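Local coordinates for protein latent form of PPO4 Tyrosinase (Agaricus bisporus var. bisporus H97, PDB 4OUA) that uses a pair of copper ions to hydroxylate monophenols and oxidise the resulting o-diphenols to o-quinones, the first step of melanin synthesis, at residues V249-H254 with N451-T456. Sequence-based numbering, arbitrary orientation.
Sequences VHDDIH and NIFRGT. With CU1 (copper (I) ion), chain I.
Phe-453 stacks on the copper ligand His-254 in a buried contact between helix 246-258 of the central tyrosinase domain and the loop that follows strand 446-451 of the C-terminal domain. The evidence for a face-to-face arrangement is direct: the ring planes of His-254 and Phe-453 differ by only 14°, and CG of His-254 lies over the centre of the phenyl ring. Phe-453 CZ comes to 3.5 Å from His-254 ND1, while His-254 CB rests on the same phenyl ring as a CH-pi contact. The phenylalanine ring reaches the imidazole because CG is turned to the side opposite the backbone N (chi1 -172°), which lays the phenyl over one face of His-254.

His-250 and His-254, one helical turn apart, both bind copper through NE2, at 2.0 Å for His-250 and 1.9 Å for His-254; His-282 and a water complete the ligands. This is the HxxxH pair of the CuB site in type-3 copper proteins, and in the latent enzyme Phe-453 from the C-terminal domain sits beside it, its side chain also close to the CuA ligand His-56. That position is consistent with a plug that restricts access of substrate to the dicopper centre.

The imidazoles are also fixed on their far nitrogens. His-250 ND1 donates to Asp-251 OD2 at 2.9 Å, though the carboxylate oxygen is tilted somewhat from the ring plane, and His-254 ND1 bonds to the carbonyl of Met-266. Asp-251 OD2 also packs against Phe-453 CB at 3.5 Å.

At the end of strand 446-451, two residues before Phe-453, Asn-451 ND2 donates to Asp-252 OD1 at 2.9 Å in a nearly straight bond (171°), directed along the amide plane but meeting the carboxylate from above; the other oxygen of Asp-252 forms a salt bridge with Lys-218.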
loop_
_atom_site.group_PDB
_atom_site.type_symbol
_atom_site.label_atom_id
_atom_site.label_comp_id
_atom_site.label_asym_id
_atom_site.label_seq_id
_atom_site.Cartn_x
_atom_site.Cartn_y
_atom_site.Cartn_z
ATOM N N VAL B 249 5.858 -0.036 -1.424
ATOM C CA VAL B 249 5.246 1.105 -0.754
ATOM C C VAL B 249 3.998 0.663 -0.001
ATOM O O VAL B 249 3.674 1.190 1.065
ATOM C CB VAL B 249 4.873 2.214 -1.757
ATOM C CG1 VAL B 249 4.303 3.419 -1.030
ATOM C CG2 VAL B 249 6.087 2.611 -2.584
ATOM N N HIS B 250 3.309 -0.321 -0.569
ATOM C CA HIS B 250 2.102 -0.878 0.024
ATOM C C HIS B 250 2.378 -1.557 1.364
ATOM O O HIS B 250 1.603 -1.420 2.309
ATOM C CB HIS B 250 1.461 -1.867 -0.950
ATOM C CG HIS B 250 0.624 -2.915 -0.289
ATOM N ND1 HIS B 250 1.118 -4.156 0.048
ATOM C CD2 HIS B 250 -0.675 -2.911 0.093
ATOM C CE1 HIS B 250 0.160 -4.871 0.610
ATOM N NE2 HIS B 250 -0.938 -4.138 0.650
ATOM N N ASP B 251 3.487 -2.285 1.441
ATOM C CA ASP B 251 3.832 -3.020 2.651
ATOM C C ASP B 251 4.165 -2.089 3.811
ATOM O O ASP B 251 3.965 -2.441 4.974
ATOM C CB ASP B 251 5.011 -3.959 2.393
ATOM C CG ASP B 251 4.727 -4.967 1.298
ATOM O OD1 ASP B 251 5.694 -5.427 0.658
ATOM O OD2 ASP B 251 3.543 -5.297 1.071
ATOM N N ASP B 252 4.680 -0.907 3.491
ATOM C CA ASP B 252 5.072 0.058 4.514
ATOM C C ASP B 252 3.901 0.421 5.417
ATOM O O ASP B 252 4.044 0.486 6.637
ATOM C CB ASP B 252 5.645 1.322 3.868
ATOM C CG ASP B 252 7.109 1.179 3.505
ATOM O OD1 ASP B 252 7.620 0.038 3.507
ATOM O OD2 ASP B 252 7.750 2.212 3.212
ATOM N N ILE B 253 2.743 0.652 4.807
ATOM C CA ILE B 253 1.537 1.006 5.545
ATOM C C ILE B 253 1.116 -0.114 6.489
ATOM O O ILE B 253 0.662 0.140 7.605
ATOM C CB ILE B 253 0.373 1.333 4.588
ATOM C CG1 ILE B 253 0.731 2.529 3.706
ATOM C CG2 ILE B 253 -0.905 1.609 5.367
ATOM C CD1 ILE B 253 1.002 3.799 4.484
ATOM N N HIS B 254 1.273 -1.354 6.037
ATOM C CA HIS B 254 0.923 -2.514 6.847
ATOM C C HIS B 254 1.802 -2.611 8.087
ATOM O O HIS B 254 1.333 -2.980 9.163
ATOM C CB HIS B 254 1.036 -3.799 6.026
ATOM C CG HIS B 254 -0.099 -4.009 5.077
ATOM N ND1 HIS B 254 -1.311 -4.534 5.472
ATOM C CD2 HIS B 254 -0.209 -3.769 3.749
ATOM C CE1 HIS B 254 -2.118 -4.606 4.429
ATOM N NE2 HIS B 254 -1.475 -4.148 3.372
ATOM N N ASN B 451 9.784 -2.125 5.262
ATOM C CA ASN B 451 8.934 -2.986 6.072
ATOM C C ASN B 451 8.524 -4.266 5.356
ATOM O O ASN B 451 8.193 -4.251 4.171
ATOM C CB ASN B 451 7.697 -2.210 6.513
ATOM C CG ASN B 451 8.047 -0.880 7.146
ATOM O OD1 ASN B 451 8.213 -0.780 8.362
ATOM N ND2 ASN B 451 8.173 0.150 6.318
ATOM N N ILE B 452 8.545 -5.375 6.088
ATOM C CA ILE B 452 8.221 -6.676 5.516
ATOM C C ILE B 452 6.796 -7.109 5.851
ATOM O O ILE B 452 6.440 -7.247 7.022
ATOM C CB ILE B 452 9.195 -7.761 6.009
ATOM C CG1 ILE B 452 10.635 -7.249 5.941
ATOM C CG2 ILE B 452 9.019 -9.041 5.206
ATOM C CD1 ILE B 452 10.998 -6.640 4.613
ATOM N N PHE B 453 5.988 -7.324 4.818
ATOM C CA PHE B 453 4.631 -7.818 5.005
ATOM C C PHE B 453 4.558 -9.291 4.628
ATOM O O PHE B 453 4.521 -9.637 3.447
ATOM C CB PHE B 453 3.638 -7.004 4.174
ATOM C CG PHE B 453 2.198 -7.327 4.459
ATOM C CD1 PHE B 453 1.734 -7.399 5.764
ATOM C CD2 PHE B 453 1.305 -7.538 3.422
ATOM C CE1 PHE B 453 0.405 -7.690 6.029
ATOM C CE2 PHE B 453 -0.024 -7.827 3.677
ATOM C CZ PHE B 453 -0.475 -7.903 4.984
ATOM N N ARG B 454 4.551 -10.154 5.639
ATOM C CA ARG B 454 4.530 -11.598 5.429
ATOM C C ARG B 454 3.293 -12.238 6.046
ATOM O O ARG B 454 2.628 -11.638 6.893
ATOM C CB ARG B 454 5.788 -12.244 6.014
ATOM C CG ARG B 454 7.037 -12.039 5.179
ATOM C CD ARG B 454 7.009 -12.906 3.932
ATOM N NE ARG B 454 7.011 -14.326 4.270
ATOM C CZ ARG B 454 7.996 -14.929 4.926
ATOM N NH1 ARG B 454 9.053 -14.230 5.319
ATOM N NH2 ARG B 454 7.925 -16.226 5.197
ATOM N N GLY B 455 2.998 -13.461 5.620
ATOM C CA GLY B 455 1.867 -14.202 6.145
ATOM C C GLY B 455 2.149 -15.688 6.257
ATOM O O GLY B 455 2.809 -16.137 7.196
ATOM N N THR B 456 1.652 -16.456 5.293
ATOM C CA THR B 456 1.812 -17.907 5.305
ATOM C C THR B 456 3.237 -18.341 4.943
ATOM O O THR B 456 4.145 -17.515 4.829
ATOM C CB THR B 456 0.803 -18.579 4.338
ATOM O OG1 THR B 456 0.937 -20.004 4.404
ATOM C CG2 THR B 456 1.029 -18.106 2.905
HETATM CU CU CU1 I . -2.454 -4.818 1.835
HETATM O O HOH W 1 -2.824 -6.841 0.749
#